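Local atomic coordinates of sortase, SrtB family (Streptococcus pneumoniae PCS8235, PDB entry 4Y4Q), a protein that probably acts as a sortase B-type transpeptidase in formation of the type II pilus, cleaving protein sorting signals and joining the cut chain to a new amine. Residues A142-D146 / Q147-D151; L197-L200 / L201-A204; R115-P118 / K119-F123; S211-P214 / S215-I218. All coordinates share one frame; numbering follows the deposited sequence.

Contact 1. Residues A142-D146 / Q147-D151; sequences AKFAD and QEFFD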
loop_
_atom_site.group_PDB
_atom_site.type_symbol
_atom_site.label_atom_id
_atom_site.label_comp_id
_atom_site.label_asym_id
_atom_site.label_seq_id
_atom_site.Cartn_x
_atom_site.Cartn_y
_atom_site.Cartn_z
ATOM N N ALA A 142 3.751 -1.674 -10.985
ATOM C CA ALA A 142 4.895 -1.230 -11.778
ATOM C C ALA A 142 4.505 -0.234 -12.871
ATOM O O ALA A 142 5.359 0.504 -13.368
ATOM C CB ALA A 142 5.593 -2.425 -12.404
ATOM N N LYS A 143 3.227 -0.211 -13.261
ATOM C CA LYS A 143 2.805 0.691 -14.335
ATOM C C LYS A 143 2.833 2.133 -13.865
ATOM O O LYS A 143 2.854 3.053 -14.680
ATOM C CB LYS A 143 1.412 0.341 -14.870
ATOM C CG LYS A 143 1.288 -1.048 -15.455
ATOM C CD LYS A 143 -0.003 -1.182 -16.250
ATOM C CE LYS A 143 -0.244 -2.627 -16.678
ATOM N NZ LYS A 143 -1.541 -2.748 -17.407
ATOM N N PHE A 144 2.839 2.334 -12.551
ATOM C CA PHE A 144 2.942 3.686 -12.004
ATOM C C PHE A 144 4.320 4.311 -12.261
ATOM O O PHE A 144 4.525 5.497 -12.010
ATOM C CB PHE A 144 2.606 3.698 -10.505
ATOM C CG PHE A 144 1.132 3.543 -10.214
ATOM C CD1 PHE A 144 0.554 2.284 -10.112
ATOM C CD2 PHE A 144 0.321 4.661 -10.066
ATOM C CE1 PHE A 144 -0.817 2.147 -9.855
ATOM C CE2 PHE A 144 -1.052 4.530 -9.805
ATOM C CZ PHE A 144 -1.619 3.277 -9.702
ATOM N N ALA A 145 5.262 3.524 -12.774
ATOM C CA ALA A 145 6.552 4.080 -13.172
ATOM C C ALA A 145 6.427 4.941 -14.432
ATOM O O ALA A 145 7.316 5.738 -14.733
ATOM C CB ALA A 145 7.583 2.980 -13.367
ATOM N N ASP A 146 5.321 4.781 -15.158
ATOM C CA ASP A 146 5.045 5.598 -16.343
ATOM C C ASP A 146 4.357 6.916 -15.963
ATOM O O ASP A 146 3.371 6.922 -15.215
ATOM C CB ASP A 146 4.192 4.820 -17.346
ATOM C CG ASP A 146 3.914 5.612 -18.612
ATOM O OD1 ASP A 146 4.866 5.859 -19.390
ATOM O OD2 ASP A 146 2.740 5.987 -18.830
ATOM N N GLN A 147 4.894 8.025 -16.466
ATOM C CA GLN A 147 4.410 9.361 -16.120
ATOM C C GLN A 147 2.896 9.483 -16.308
ATOM O O GLN A 147 2.171 9.879 -15.397
ATOM C CB GLN A 147 5.136 10.419 -16.973
ATOM C CG GLN A 147 4.856 11.886 -16.579
ATOM C CD GLN A 147 5.349 12.222 -15.170
ATOM O OE1 GLN A 147 4.569 12.254 -14.207
ATOM N NE2 GLN A 147 6.650 12.460 -15.043
ATOM N N GLU A 148 2.427 9.120 -17.495
ATOM C CA GLU A 148 1.013 9.225 -17.841
ATOM C C GLU A 148 0.105 8.373 -16.945
ATOM O O GLU A 148 -0.897 8.850 -16.412
ATOM C CB GLU A 148 0.838 8.836 -19.310
ATOM C CG GLU A 148 -0.439 9.305 -19.953
ATOM C CD GLU A 148 -0.437 9.051 -21.453
ATOM O OE1 GLU A 148 0.488 9.551 -22.141
ATOM O OE2 GLU A 148 -1.348 8.335 -21.934
ATOM N N PHE A 149 0.455 7.105 -16.779
ATOM C CA PHE A 149 -0.334 6.227 -15.936
ATOM C C PHE A 149 -0.358 6.780 -14.501
ATOM O O PHE A 149 -1.408 6.789 -13.840
ATOM C CB PHE A 149 0.254 4.811 -15.981
ATOM C CG PHE A 149 -0.632 3.755 -15.370
ATOM C CD1 PHE A 149 -0.639 3.549 -13.994
ATOM C CD2 PHE A 149 -1.437 2.956 -16.171
ATOM C CE1 PHE A 149 -1.446 2.574 -13.417
ATOM C CE2 PHE A 149 -2.245 1.973 -15.607
ATOM C CZ PHE A 149 -2.249 1.786 -14.221
ATOM N N PHE A 150 0.786 7.260 -14.027
ATOM C CA PHE A 150 0.842 7.863 -12.697
ATOM C C PHE A 150 -0.060 9.093 -12.604
ATOM O O PHE A 150 -0.768 9.266 -11.618
ATOM C CB PHE A 150 2.273 8.267 -12.318
ATOM C CG PHE A 150 2.367 8.930 -10.963
ATOM C CD1 PHE A 150 2.529 8.163 -9.810
ATOM C CD2 PHE A 150 2.268 10.312 -10.836
ATOM C CE1 PHE A 150 2.611 8.761 -8.550
ATOM C CE2 PHE A 150 2.351 10.923 -9.583
ATOM C CZ PHE A 150 2.523 10.145 -8.436
ATOM N N ASP A 151 -0.013 9.957 -13.616
ATOM C CA ASP A 151 -0.788 11.191 -13.576
ATOM C C ASP A 151 -2.280 10.901 -13.554
ATOM O O ASP A 151 -3.057 11.643 -12.956
ATOM C CB ASP A 151 -0.454 12.095 -14.773
ATOM C CG ASP A 151 0.967 12.662 -14.708
ATOM O OD1 ASP A 151 1.561 12.683 -13.606
ATOM O OD2 ASP A 151 1.490 13.091 -15.760
#
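Asp146 N-caps the helix that opens at Gln147, its O accepting from Phe150 N at 2.9 Å, just after a type I beta turn from Lys143 to Asp146 has led the chain out of helix 139-143. The side chain completes the cap: with CG anti to the backbone N (chi1 -178°), OD2 lies near the first helical turn and accepts from Phe149 N at 3.3 Å, on its anti side and 28° out of the carboxylate plane. Aspartate suits this place because a short carboxylate can reach an N-H of the first turn, and its charge is probably favoured by the helix dipole. Phenylalanine side chains then pack across the turn. Phe149 points its edge at the face of Phe144 in a T-shaped pair, the planes 87° apart and the two CE1 atoms separated by 3.6 Å. Lys143 is exposed, and its aliphatic part does the packing, while NZ has a weak, long ion pair with Asp140. Phe144 is buried against Ile169, Met172 and Val235, whereas Phe150 meets the His206 ring. Lys143 CB stands over the Phe149 face in a CH-pi contact, 3.8 Å from the ring centroid.

Contact 2. Residues L197-L200 / L201-A204; sequences LDHL and LSVA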
loop_
_atom_site.group_PDB
_atom_site.type_symbol
_atom_site.label_atom_id
_atom_site.label_comp_id
_atom_site.label_asym_id
_atom_site.label_seq_id
_atom_site.Cartn_x
_atom_site.Cartn_y
_atom_site.Cartn_z
ATOM N N LEU A 197 8.878 11.068 6.224
ATOM C CA LEU A 197 8.140 11.612 5.086
ATOM C C LEU A 197 9.083 12.364 4.155
ATOM O O LEU A 197 9.048 12.177 2.934
ATOM C CB LEU A 197 7.064 12.562 5.602
ATOM C CG LEU A 197 5.735 12.714 4.876
ATOM C CD1 LEU A 197 5.145 11.355 4.509
ATOM C CD2 LEU A 197 4.803 13.462 5.800
ATOM N N ASP A 198 9.938 13.199 4.741
ATOM C CA ASP A 198 10.848 14.027 3.963
ATOM C C ASP A 198 11.784 13.176 3.106
ATOM O O ASP A 198 12.062 13.517 1.953
ATOM C CB ASP A 198 11.644 14.963 4.876
ATOM C CG ASP A 198 10.834 16.175 5.340
ATOM O OD1 ASP A 198 9.600 16.183 5.155
ATOM O OD2 ASP A 198 11.438 17.118 5.896
ATOM N N HIS A 199 12.265 12.069 3.663
ATOM C CA HIS A 199 13.167 11.190 2.920
ATOM C C HIS A 199 12.395 10.445 1.841
ATOM O O HIS A 199 12.818 10.401 0.681
ATOM C CB HIS A 199 13.893 10.190 3.841
ATOM C CG HIS A 199 14.765 9.226 3.098
ATOM N ND1 HIS A 199 14.352 7.950 2.769
ATOM C CD2 HIS A 199 16.008 9.364 2.578
ATOM C CE1 HIS A 199 15.312 7.339 2.092
ATOM N NE2 HIS A 199 16.324 8.177 1.962
ATOM N N LEU A 200 11.263 9.864 2.235
ATOM C CA LEU A 200 10.385 9.155 1.304
ATOM C C LEU A 200 10.134 9.990 0.043
ATOM O O LEU A 200 10.338 9.523 -1.072
ATOM C CB LEU A 200 9.066 8.809 1.995
ATOM C CG LEU A 200 8.110 7.838 1.295
ATOM C CD1 LEU A 200 8.785 6.494 1.021
ATOM C CD2 LEU A 200 6.871 7.640 2.144
ATOM N N LEU A 201 9.746 11.244 0.224
ATOM C CA LEU A 201 9.511 12.126 -0.907
ATOM C C LEU A 201 10.780 12.393 -1.725
ATOM O O LEU A 201 10.723 12.486 -2.949
ATOM C CB LEU A 201 8.879 13.440 -0.427
ATOM C CG LEU A 201 7.448 13.266 0.102
ATOM C CD1 LEU A 201 6.963 14.488 0.885
ATOM C CD2 LEU A 201 6.485 12.942 -1.052
ATOM N N SER A 202 11.926 12.502 -1.058
ATOM C CA SER A 202 13.154 12.890 -1.753
ATOM C C SER A 202 13.643 11.831 -2.738
ATOM O O SER A 202 14.383 12.149 -3.663
ATOM C CB SER A 202 14.274 13.248 -0.758
ATOM O OG SER A 202 14.635 12.134 0.038
ATOM N N VAL A 203 13.240 10.579 -2.541
ATOM C CA VAL A 203 13.679 9.498 -3.427
ATOM C C VAL A 203 12.572 9.057 -4.400
ATOM O O VAL A 203 12.661 7.995 -5.031
ATOM C CB VAL A 203 14.200 8.286 -2.620
ATOM C CG1 VAL A 203 15.419 8.690 -1.783
ATOM C CG2 VAL A 203 13.106 7.736 -1.720
ATOM N N ALA A 204 11.539 9.888 -4.529
ATOM C CA ALA A 204 10.392 9.565 -5.373
ATOM C C ALA A 204 10.793 9.480 -6.843
ATOM O O ALA A 204 11.607 10.277 -7.303
ATOM C CB ALA A 204 9.313 10.610 -5.198
#
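His199 O is gripped by both Ser202 and Val203 at the C-terminal end of helix 190-202, where the regular i to i+4 ladder gives way to looser bonds. The short bond comes from the side chain: Ser202 OG donates to His199 O at 2.6 Å, lying in the carbonyl plane on a lone pair. Ser202 can do this because its OG sits between its own backbone N and carbonyl carbon (chi1 63°), which folds the hydroxyl back against the preceding turn. Serine suits an exposed helix end, since its hydroxyl finds an acceptor on the helix itself. Val203 N reaches the same oxygen at 3.3 Å and has a weak bond to Leu200 O as well, a sign that the helix is unwinding; Val203 is the first residue to leave helical backbone angles. Two residues earlier the geometry is still regular, and Leu201 N meets Leu197 O at 2.9 Å with an N-H...O angle of 171°.

The side chains sort themselves by face. Leu200, buried, packs on Leu173 of strand 163-176 and on Ile182, while Leu201 lays its CG 3.4 Å from Leu197 O and goes on to touch Glu171. On the outer side Asp198 is held by Gln194, one turn back. The His199 ring, with CG anti to the backbone N (chi1 177°), runs on toward the end of the helix, where Val203 CG1 makes an off-centre CH-pi contact, 4.3 Å from the His199 ring centroid, with NE2 the nearest ring atom at 3.9 Å.

Contact 3. Residues R115-P118 / K119-F123; sequences RNNP and KFEDF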
loop_
_atom_site.group_PDB
_atom_site.type_symbol
_atom_site.label_atom_id
_atom_site.label_comp_id
_atom_site.label_asym_id
_atom_site.label_seq_id
_atom_site.Cartn_x
_atom_site.Cartn_y
_atom_site.Cartn_z
ATOM N N ARG A 115 4.013 -6.018 11.911
ATOM C CA ARG A 115 4.296 -5.046 12.964
ATOM C C ARG A 115 3.290 -3.884 12.992
ATOM O O ARG A 115 3.256 -3.104 13.959
ATOM C CB ARG A 115 5.736 -4.511 12.824
ATOM C CG ARG A 115 6.834 -5.538 13.178
ATOM C CD ARG A 115 8.175 -5.182 12.564
ATOM N NE ARG A 115 8.081 -5.004 11.113
ATOM C CZ ARG A 115 9.097 -4.635 10.336
ATOM N NH1 ARG A 115 10.292 -4.399 10.874
ATOM N NH2 ARG A 115 8.916 -4.499 9.024
ATOM N N ASN A 116 2.491 -3.760 11.933
ATOM C CA ASN A 116 1.499 -2.684 11.847
ATOM C C ASN A 116 0.188 -3.005 12.574
ATOM O O ASN A 116 -0.207 -4.172 12.692
ATOM C CB ASN A 116 1.155 -2.379 10.396
ATOM C CG ASN A 116 2.124 -1.412 9.741
ATOM O OD1 ASN A 116 2.521 -1.611 8.594
ATOM N ND2 ASN A 116 2.482 -0.339 10.450
ATOM N N ASN A 117 -0.491 -1.962 13.045
ATOM C CA ASN A 117 -1.829 -2.115 13.603
ATOM C C ASN A 117 -2.821 -2.457 12.484
ATOM O O ASN A 117 -2.850 -1.780 11.451
ATOM C CB ASN A 117 -2.247 -0.830 14.323
ATOM C CG ASN A 117 -3.700 -0.856 14.775
ATOM O OD1 ASN A 117 -4.607 -0.509 14.013
ATOM N ND2 ASN A 117 -3.927 -1.256 16.022
ATOM N N PRO A 118 -3.631 -3.507 12.684
ATOM C CA PRO A 118 -4.510 -4.027 11.630
ATOM C C PRO A 118 -5.708 -3.123 11.335
ATOM O O PRO A 118 -6.450 -3.407 10.390
ATOM C CB PRO A 118 -4.991 -5.368 12.205
ATOM C CG PRO A 118 -4.938 -5.168 13.692
ATOM C CD PRO A 118 -3.738 -4.283 13.935
ATOM N N LYS A 119 -5.901 -2.071 12.128
ATOM C CA LYS A 119 -6.980 -1.120 11.877
ATOM C C LYS A 119 -6.453 0.197 11.322
ATOM O O LYS A 119 -7.109 1.230 11.450
ATOM C CB LYS A 119 -7.775 -0.854 13.153
ATOM C CG LYS A 119 -8.570 -2.036 13.658
ATOM C CD LYS A 119 -9.121 -1.752 15.060
ATOM C CE LYS A 119 -10.083 -2.839 15.518
ATOM N NZ LYS A 119 -9.562 -4.194 15.184
ATOM N N PHE A 120 -5.272 0.150 10.707
ATOM C CA PHE A 120 -4.662 1.323 10.068
ATOM C C PHE A 120 -4.564 2.561 10.971
ATOM O O PHE A 120 -4.719 3.692 10.508
ATOM C CB PHE A 120 -5.384 1.652 8.761
ATOM C CG PHE A 120 -5.152 0.630 7.687
ATOM C CD1 PHE A 120 -5.865 -0.559 7.677
ATOM C CD2 PHE A 120 -4.193 0.840 6.709
ATOM C CE1 PHE A 120 -5.636 -1.515 6.700
ATOM C CE2 PHE A 120 -3.957 -0.112 5.735
ATOM C CZ PHE A 120 -4.685 -1.292 5.731
ATOM N N GLU A 121 -4.302 2.338 12.252
ATOM C CA GLU A 121 -4.119 3.430 13.197
ATOM C C GLU A 121 -2.726 4.051 13.118
ATOM O O GLU A 121 -2.522 5.192 13.551
ATOM C CB GLU A 121 -4.379 2.938 14.623
ATOM C CG GLU A 121 -5.794 2.430 14.829
ATOM C CD GLU A 121 -6.114 2.158 16.285
ATOM O OE1 GLU A 121 -5.342 2.610 17.164
ATOM O OE2 GLU A 121 -7.141 1.490 16.541
ATOM N N ASP A 122 -1.770 3.298 12.583
ATOM C CA ASP A 122 -0.375 3.738 12.565
ATOM C C ASP A 122 -0.205 4.837 11.526
ATOM O O ASP A 122 -1.015 4.944 10.598
ATOM C CB ASP A 122 0.560 2.578 12.208
ATOM C CG ASP A 122 0.653 1.526 13.309
ATOM O OD1 ASP A 122 0.314 1.835 14.474
ATOM O OD2 ASP A 122 1.084 0.388 12.999
ATOM N N PHE A 123 0.855 5.630 11.680
ATOM C CA PHE A 123 1.167 6.690 10.738
ATOM C C PHE A 123 1.452 6.106 9.359
ATOM O O PHE A 123 0.791 6.458 8.387
ATOM C CB PHE A 123 2.365 7.521 11.213
ATOM C CG PHE A 123 2.981 8.343 10.115
ATOM C CD1 PHE A 123 2.312 9.452 9.599
ATOM C CD2 PHE A 123 4.210 7.988 9.570
ATOM C CE1 PHE A 123 2.872 10.200 8.565
ATOM C CE2 PHE A 123 4.773 8.731 8.540
ATOM C CZ PHE A 123 4.102 9.833 8.033
HETATM O O HOH W 1 3.006 -0.180 14.842
HETATM O O HOH W 2 -1.489 0.477 11.073
#
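Asp122 turns its carboxylate back across the loop toward Asn116 and Asn117, and OD2 collects donors from both. Asn116 ND2 donates to Asp122 OD2 at 3.0 Å; it comes in on the anti lone pair, and the oxygen lies close to the amide plane, although amide and carboxylate are themselves 50° apart. Asn117 N reaches the same Asp122 OD2 at 2.8 Å from above the carboxylate plane. A water adds a third grip, donating to Asp122 OD2 at 2.7 Å and also to Arg115 O. Such a concentration of donors should favour the charged form of the aspartate.

Asn117 sends its side chain the other way. Its CG is anti to the backbone N (chi1 173°), which brings OD1 over the following residues, where Lys119 N donates to Asn117 OD1 at 2.8 Å. This is an Asx turn, superposed on a type I beta turn from Asn117 to Phe120, within the loop joining strands 110-112 and 124-129 of the sortase barrel. Pro118, its phi already fixed near the value required, suits the second position of that turn. Glu121 crosses the Asn117 side chain at a slant, its CG 3.3 Å from Asn117 OD1 and its carboxylate 40° from the Asn117 amide plane.

Asn116 OD1 accepts from Ile126 N and ND2 also serves Asn124 O, while Phe120 points away from the turn into the protein, its ring meeting Tyr160 and its side chain touching Leu86.

Contact 4. Residues S211-P214 / S215-I218; sequences SLSP and SDRI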
loop_
_atom_site.group_PDB
_atom_site.type_symbol
_atom_site.label_atom_id
_atom_site.label_comp_id
_atom_site.label_asym_id
_atom_site.label_seq_id
_atom_site.Cartn_x
_atom_site.Cartn_y
_atom_site.Cartn_z
ATOM N N SER A 211 -1.369 17.773 0.577
ATOM C CA SER A 211 -1.252 18.203 1.972
ATOM C C SER A 211 -0.875 17.032 2.874
ATOM O O SER A 211 -1.691 16.132 3.103
ATOM C CB SER A 211 -2.560 18.838 2.445
ATOM O OG SER A 211 -2.437 19.338 3.764
ATOM N N LEU A 212 0.354 17.051 3.385
ATOM C CA LEU A 212 0.887 15.914 4.132
ATOM C C LEU A 212 1.534 16.298 5.453
ATOM O O LEU A 212 2.455 17.124 5.505
ATOM C CB LEU A 212 1.893 15.139 3.287
ATOM C CG LEU A 212 1.308 13.916 2.594
ATOM C CD1 LEU A 212 2.413 13.113 1.928
ATOM C CD2 LEU A 212 0.552 13.084 3.615
ATOM N N SER A 213 1.060 15.666 6.519
ATOM C CA SER A 213 1.584 15.919 7.855
ATOM C C SER A 213 1.607 14.625 8.680
ATOM O O SER A 213 0.930 13.650 8.334
ATOM C CB SER A 213 0.749 17.001 8.554
ATOM O OG SER A 213 -0.608 16.610 8.663
ATOM N N PRO A 214 2.283 14.656 9.813
ATOM C CA PRO A 214 2.352 13.462 10.646
ATOM C C PRO A 214 0.920 13.097 10.988
ATOM O O PRO A 214 0.589 11.916 11.096
ATOM C CB PRO A 214 3.088 13.949 11.892
ATOM C CG PRO A 214 3.950 15.059 11.399
ATOM C CD PRO A 214 3.169 15.728 10.303
ATOM N N SER A 215 0.082 14.111 11.170
ATOM C CA SER A 215 -1.280 13.882 11.653
ATOM C C SER A 215 -2.111 12.983 10.709
ATOM O O SER A 215 -3.059 12.321 11.141
ATOM C CB SER A 215 -1.989 15.213 11.911
ATOM O OG SER A 215 -1.755 16.132 10.856
ATOM N N ASP A 216 -1.753 12.951 9.428
ATOM C CA ASP A 216 -2.430 12.070 8.471
ATOM C C ASP A 216 -1.961 10.619 8.621
ATOM O O ASP A 216 -1.115 10.304 9.462
ATOM C CB ASP A 216 -2.174 12.519 7.026
ATOM C CG ASP A 216 -2.483 13.982 6.795
ATOM O OD1 ASP A 216 -3.553 14.452 7.239
ATOM O OD2 ASP A 216 -1.644 14.662 6.166
ATOM N N ARG A 217 -2.515 9.739 7.792
ATOM C CA ARG A 217 -2.099 8.346 7.773
ATOM C C ARG A 217 -1.813 7.970 6.335
ATOM O O ARG A 217 -2.552 8.363 5.427
ATOM C CB ARG A 217 -3.194 7.449 8.343
ATOM C CG ARG A 217 -3.366 7.567 9.868
ATOM C CD ARG A 217 -4.587 6.788 10.296
ATOM N NE ARG A 217 -5.782 7.281 9.619
ATOM C CZ ARG A 217 -6.781 6.514 9.186
ATOM N NH1 ARG A 217 -6.739 5.191 9.354
ATOM N NH2 ARG A 217 -7.828 7.075 8.586
ATOM N N ILE A 218 -0.736 7.223 6.121
ATOM C CA ILE A 218 -0.389 6.803 4.772
ATOM C C ILE A 218 -0.202 5.296 4.648
ATOM O O ILE A 218 -0.066 4.568 5.649
ATOM C CB ILE A 218 0.859 7.515 4.273
ATOM C CG1 ILE A 218 2.090 7.026 5.029
ATOM C CG2 ILE A 218 0.715 9.044 4.429
ATOM C CD1 ILE A 218 3.311 7.770 4.574
#
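Ser213 and Ser215 bring their hydroxyls together, OG to OG, at 2.5 Å, a short hydrogen bond in which either may be the donor. Both OG atoms lie between the backbone N and the carbonyl carbon (chi1 59° and 44°), and this shared choice turns them toward each other over the bend. Beside them, Asp216 OD2 accepts from Ser213 N at 2.9 Å, the donor standing 38° out of the carboxylate plane. The backbone answers in the reverse direction, Asp216 N donating to Ser213 O at 3.0 Å. Aspartate therefore suits the last place of the bend: its carboxylate ties back to the residue that starts it. Lys238 NZ makes a long, weak ion pair with Asp216 OD2.

Further out the contacts are largely apolar. Leu212 CD2 lies 4.1 Å from Ile218 CG2, the two side chains crossing at about a right angle, and both pack on Phe170. Pro214 rests on Glu190, Gln193 and Gln194 of helix 190-202; its restricted phi suits the second position. Ser213 to Asp216 is a type I beta turn with side-chain reinforcement, feeding strand 218-225 of the sortase beta-barrel.

In the fold
Contacts 2, 3 and 4 form one neighbourhood, whereas contact 1 stands apart, its centre about 27 Å from that of contact 3 on the opposite side of the chain's centre. Contacts 3 and 4 are loops that lead into the parallel strands 124-129 and 218-225; Phe123 O to Ile218 N and Phe120 O to Arg217 NH1 probably bond them directly. Leu197 of contact 2 then packs its CD1 on Phe123, Leu212 and Ile218, laying helix 190-202 against both loops. Contact 4 is largely superficial; the others are partly buried. Carboxylates accept backbone N-H groups in contacts 1, 3 and 4, a hydroxyl closes contact 2, and aromatic packing dominates contact 1.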